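Polyhedrin (Uranotaenia sapphirina cypovirus, PDB 4ZQX) forms the crystalline protein matrix of cypovirus polyhedra, which encases virus particles, and binds ATP in the crystal. Local coordinates at residues Pro48-Leu60 against Arg170-Met182. Sequence-based numbering, arbitrary orientation. Where two conformers were deposited one is given.
Sequences PFVIKGVIKSSEL and RPVSIAVIVPRNM
The guanidinium of Arg180 receives Pro48 O at an edge, near the guanidinium plane: NH1 donates to Pro48 O at 2.8 Å and lies in the carbonyl plane, on a lone pair. With CG anti to the backbone N (chi1 -170°) and the chain extended as far as NE, Arg180 runs past this oxygen, its CD only 3.2 Å from Pro48 O. NH1 also bonds Ala25 O, so two backbone carbonyls grip this one nitrogen. The ring of Phe49 carries Pro48 CB over the centre of one face, 3.8 Å above the plane, and also meets the ring of Tyr23.

From here strands 50-55 and 173-179 run antiparallel (172°), with paired backbone bonds at Ile51-Val178, Gly53-Val176 and Ile55-Ile174. Ile51 and Val178 lie side by side, CB to CB 3.7 Å, on the face turned to strands 27-34 and 40-47. At the far end Leu60 crosses Ile174 at about a right angle, its CD1 3.6 Å from Ile174 CD1 and 3.8 Å from Val172 CG2. On the other face Val50 CG1 touches Ile177 CG2 at 3.9 Å, and Glu199 of the second subunit packs against Val50 and Pro179. Strand 116-120 completes this three-stranded antiparallel sheet, whose face bearing Ile51, Ile55 and Val176 packs on the six-stranded sheet as in a beta sandwich.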
loop_
_atom_site.group_PDB
_atom_site.type_symbol
_atom_site.label_atom_id
_atom_site.label_comp_id
_atom_site.label_asym_id
_atom_site.label_seq_id
_atom_site.Cartn_x
_atom_site.Cartn_y
_atom_site.Cartn_z
ATOM N N PRO A 48 -7.869 -13.293 -4.356
ATOM C CA PRO A 48 -8.519 -14.601 -4.224
ATOM C C PRO A 48 -8.648 -15.081 -2.789
ATOM O O PRO A 48 -9.462 -15.960 -2.553
ATOM C CB PRO A 48 -7.570 -15.546 -4.999
ATOM C CG PRO A 48 -6.751 -14.641 -5.875
ATOM C CD PRO A 48 -6.562 -13.407 -5.027
ATOM N N PHE A 49 -7.849 -14.558 -1.864
ATOM C CA PHE A 49 -7.741 -15.147 -0.522
ATOM C C PHE A 49 -8.259 -14.237 0.595
ATOM O O PHE A 49 -9.038 -14.664 1.448
ATOM C CB PHE A 49 -6.280 -15.535 -0.285
ATOM C CG PHE A 49 -5.723 -16.399 -1.375
ATOM C CD1 PHE A 49 -6.193 -17.687 -1.543
ATOM C CD2 PHE A 49 -4.763 -15.918 -2.256
ATOM C CE1 PHE A 49 -5.704 -18.495 -2.554
ATOM C CE2 PHE A 49 -4.265 -16.725 -3.264
ATOM C CZ PHE A 49 -4.739 -18.010 -3.412
ATOM N N VAL A 50 -7.825 -12.988 0.593
ATOM C CA VAL A 50 -8.356 -11.979 1.506
ATOM C C VAL A 50 -8.360 -10.635 0.816
ATOM O O VAL A 50 -7.296 -10.132 0.449
ATOM C CB VAL A 50 -7.501 -11.822 2.801
ATOM C CG1 VAL A 50 -8.266 -10.984 3.791
ATOM C CG2 VAL A 50 -7.136 -13.151 3.397
ATOM N N ILE A 51 -9.541 -10.049 0.609
ATOM C CA ILE A 51 -9.598 -8.665 0.121
ATOM C C ILE A 51 -9.382 -7.767 1.325
ATOM O O ILE A 51 -10.018 -7.963 2.361
ATOM C CB ILE A 51 -10.946 -8.264 -0.512
ATOM C CG1 ILE A 51 -11.367 -9.247 -1.605
ATOM C CG2 ILE A 51 -10.848 -6.819 -1.062
ATOM C CD1 ILE A 51 -12.726 -8.921 -2.216
ATOM N N LYS A 52 -8.487 -6.791 1.189
ATOM C CA LYS A 52 -8.272 -5.783 2.222
ATOM C C LYS A 52 -8.580 -4.409 1.632
ATOM O O LYS A 52 -7.764 -3.830 0.928
ATOM C CB LYS A 52 -6.839 -5.865 2.738
ATOM C CG LYS A 52 -6.578 -7.188 3.425
ATOM C CD LYS A 52 -5.168 -7.359 3.883
ATOM C CE LYS A 52 -5.017 -8.748 4.517
ATOM N NZ LYS A 52 -3.720 -8.998 5.173
ATOM N N GLY A 53 -9.798 -3.929 1.877
ATOM C CA GLY A 53 -10.265 -2.662 1.347
ATOM C C GLY A 53 -10.079 -1.591 2.401
ATOM O O GLY A 53 -10.857 -1.504 3.344
ATOM N N VAL A 54 -9.014 -0.810 2.262
ATOM C CA VAL A 54 -8.608 0.145 3.292
ATOM C C VAL A 54 -8.604 1.517 2.672
ATOM O O VAL A 54 -7.858 1.759 1.723
ATOM C CB VAL A 54 -7.188 -0.177 3.824
ATOM C CG1 VAL A 54 -6.759 0.850 4.881
ATOM C CG2 VAL A 54 -7.146 -1.609 4.365
ATOM N N ILE A 55 -9.446 2.404 3.211
ATOM C CA ILE A 55 -9.629 3.742 2.668
ATOM C C ILE A 55 -9.469 4.790 3.768
ATOM O O ILE A 55 -10.147 4.736 4.795
ATOM C CB ILE A 55 -11.023 3.899 2.011
ATOM C CG1 ILE A 55 -11.240 2.813 0.947
ATOM C CG2 ILE A 55 -11.158 5.288 1.380
ATOM C CD1 ILE A 55 -12.611 2.826 0.282
ATOM N N LYS A 56 -8.569 5.743 3.534
ATOM C CA LYS A 56 -8.351 6.854 4.446
ATOM C C LYS A 56 -9.517 7.831 4.382
ATOM O O LYS A 56 -10.211 7.945 3.364
ATOM C CB LYS A 56 -7.068 7.589 4.053
ATOM C CG LYS A 56 -5.821 6.718 4.156
ATOM C CD LYS A 56 -4.603 7.309 3.457
ATOM C CE LYS A 56 -4.111 8.576 4.106
ATOM N NZ LYS A 56 -2.834 9.050 3.492
ATOM N N SER A 57 -9.723 8.575 5.452
ATOM C CA SER A 57 -10.793 9.563 5.448
ATOM C C SER A 57 -10.594 10.624 4.349
ATOM O O SER A 57 -11.560 11.115 3.774
ATOM C CB SER A 57 -10.889 10.220 6.818
ATOM O OG SER A 57 -9.675 10.868 7.136
ATOM N N SER A 58 -9.346 10.973 4.051
ATOM C CA SER A 58 -9.060 11.962 2.995
ATOM C C SER A 58 -9.442 11.461 1.588
ATOM O O SER A 58 -9.784 12.249 0.706
ATOM C CB SER A 58 -7.577 12.393 3.020
ATOM O OG SER A 58 -6.705 11.310 2.746
ATOM N N GLU A 59 -9.399 10.151 1.393
ATOM C CA GLU A 59 -9.733 9.552 0.112
ATOM C C GLU A 59 -11.242 9.474 -0.089
ATOM O O GLU A 59 -11.719 9.379 -1.215
ATOM C CB GLU A 59 -9.114 8.141 0.009
ATOM C CG GLU A 59 -7.598 8.148 -0.140
ATOM C CD GLU A 59 -6.952 6.771 0.045
ATOM O OE1 GLU A 59 -7.432 5.963 0.864
ATOM O OE2 GLU A 59 -5.941 6.510 -0.632
ATOM N N LEU A 60 -11.990 9.509 1.012
ATOM C CA LEU A 60 -13.441 9.348 0.960
ATOM C C LEU A 60 -14.172 10.660 0.774
ATOM O O LEU A 60 -15.381 10.665 0.564
ATOM C CB LEU A 60 -13.959 8.694 2.246
ATOM C CG LEU A 60 -14.268 7.201 2.267
ATOM C CD1 LEU A 60 -14.905 6.849 3.606
ATOM C CD2 LEU A 60 -15.160 6.779 1.109
ATOM N N ARG A 170 -20.219 13.285 9.397
ATOM C CA ARG A 170 -18.876 13.292 9.960
ATOM C C ARG A 170 -17.981 12.407 9.099
ATOM O O ARG A 170 -18.406 11.350 8.663
ATOM C CB ARG A 170 -18.930 12.800 11.411
ATOM C CG ARG A 170 -17.593 12.599 12.110
ATOM C CD ARG A 170 -17.820 12.044 13.517
ATOM N NE ARG A 170 -16.573 11.844 14.252
ATOM C CZ ARG A 170 -15.896 12.819 14.852
ATOM N NH1 ARG A 170 -16.345 14.065 14.795
ATOM N NH2 ARG A 170 -14.773 12.547 15.506
ATOM N N PRO A 171 -16.733 12.856 8.836
ATOM C CA PRO A 171 -15.851 12.007 8.035
ATOM C C PRO A 171 -15.550 10.692 8.729
ATOM O O PRO A 171 -15.439 10.639 9.947
ATOM C CB PRO A 171 -14.551 12.820 7.929
ATOM C CG PRO A 171 -14.902 14.203 8.341
ATOM C CD PRO A 171 -16.049 14.081 9.288
ATOM N N VAL A 172 -15.390 9.646 7.930
ATOM C CA VAL A 172 -15.038 8.323 8.429
ATOM C C VAL A 172 -13.908 7.751 7.579
ATOM O O VAL A 172 -13.614 8.275 6.500
ATOM C CB VAL A 172 -16.257 7.374 8.372
ATOM C CG1 VAL A 172 -17.373 7.920 9.234
ATOM C CG2 VAL A 172 -16.718 7.186 6.936
ATOM N N SER A 173 -13.282 6.686 8.084
ATOM C CA SER A 173 -12.350 5.861 7.310
ATOM C C SER A 173 -12.909 4.439 7.282
ATOM O O SER A 173 -13.833 4.124 8.034
ATOM C CB SER A 173 -10.954 5.888 7.921
ATOM O OG SER A 173 -10.976 5.460 9.274
ATOM N N ILE A 174 -12.379 3.593 6.403
ATOM C CA ILE A 174 -12.978 2.285 6.159
ATOM C C ILE A 174 -11.955 1.171 6.185
ATOM O O ILE A 174 -10.871 1.292 5.603
ATOM C CB ILE A 174 -13.663 2.236 4.767
ATOM C CG1 ILE A 174 -14.786 3.268 4.673
ATOM C CG2 ILE A 174 -14.214 0.851 4.496
ATOM C CD1 ILE A 174 -15.418 3.336 3.280
ATOM N N ALA A 175 -12.309 0.078 6.850
ATOM C CA ALA A 175 -11.535 -1.160 6.763
ATOM C C ALA A 175 -12.469 -2.332 6.502
ATOM O O ALA A 175 -13.313 -2.655 7.333
ATOM C CB ALA A 175 -10.755 -1.395 8.034
ATOM N N VAL A 176 -12.301 -2.944 5.339
ATOM C CA VAL A 176 -13.097 -4.087 4.924
ATOM C C VAL A 176 -12.151 -5.266 4.768
ATOM O O VAL A 176 -11.131 -5.162 4.084
ATOM C CB VAL A 176 -13.806 -3.810 3.580
ATOM C CG1 VAL A 176 -14.666 -5.001 3.152
ATOM C CG2 VAL A 176 -14.659 -2.601 3.700
ATOM N N ILE A 177 -12.480 -6.370 5.428
ATOM C CA ILE A 177 -11.708 -7.595 5.323
ATOM C C ILE A 177 -12.635 -8.678 4.800
ATOM O O ILE A 177 -13.643 -8.962 5.440
ATOM C CB ILE A 177 -11.162 -8.017 6.699
ATOM C CG1 ILE A 177 -10.275 -6.909 7.264
ATOM C CG2 ILE A 177 -10.339 -9.312 6.582
ATOM C CD1 ILE A 177 -9.864 -7.100 8.705
ATOM N N VAL A 178 -12.302 -9.271 3.655
ATOM C CA VAL A 178 -13.173 -10.240 2.985
ATOM C C VAL A 178 -12.434 -11.550 2.759
ATOM O O VAL A 178 -11.678 -11.672 1.789
ATOM C CB VAL A 178 -13.641 -9.734 1.620
ATOM C CG1 VAL A 178 -14.639 -10.701 1.015
ATOM C CG2 VAL A 178 -14.252 -8.367 1.751
ATOM N N PRO A 179 -12.642 -12.544 3.644
ATOM C CA PRO A 179 -11.926 -13.821 3.506
ATOM C C PRO A 179 -12.633 -14.786 2.563
ATOM O O PRO A 179 -13.862 -14.734 2.415
ATOM C CB PRO A 179 -11.931 -14.392 4.939
ATOM C CG PRO A 179 -12.731 -13.479 5.759
ATOM C CD PRO A 179 -13.456 -12.530 4.866
ATOM N N ARG A 180 -11.842 -15.642 1.924
ATOM C CA ARG A 180 -12.365 -16.681 1.060
ATOM C C ARG A 180 -13.150 -17.775 1.819
ATOM O O ARG A 180 -12.747 -18.211 2.892
ATOM C CB ARG A 180 -11.206 -17.339 0.312
ATOM C CG ARG A 180 -11.688 -18.267 -0.790
ATOM C CD ARG A 180 -10.552 -18.869 -1.603
ATOM N NE ARG A 180 -11.082 -19.502 -2.812
ATOM C CZ ARG A 180 -11.331 -18.866 -3.967
ATOM N NH1 ARG A 180 -11.086 -17.558 -4.132
ATOM N NH2 ARG A 180 -11.828 -19.551 -4.975
ATOM N N ASN A 181 -14.259 -18.217 1.235
ATOM C CA ASN A 181 -15.005 -19.370 1.722
ATOM C C ASN A 181 -14.162 -20.672 1.679
ATOM O O ASN A 181 -13.753 -21.133 0.610
ATOM C CB ASN A 181 -16.283 -19.478 0.869
ATOM C CG ASN A 181 -17.116 -20.716 1.179
ATOM O OD1 ASN A 181 -16.854 -21.436 2.124
ATOM N ND2 ASN A 181 -18.141 -20.952 0.369
ATOM N N MET A 182 -13.917 -21.261 2.849
ATOM C CA MET A 182 -13.211 -22.547 2.944
ATOM C C MET A 182 -14.096 -23.592 3.629
ATOM O O MET A 182 -13.601 -24.578 4.192
ATOM C CB MET A 182 -11.875 -22.379 3.684
ATOM C CG MET A 182 -10.947 -21.407 3.000
ATOM S SD MET A 182 -9.297 -21.387 3.743
ATOM C CE MET A 182 -8.690 -19.908 2.945
#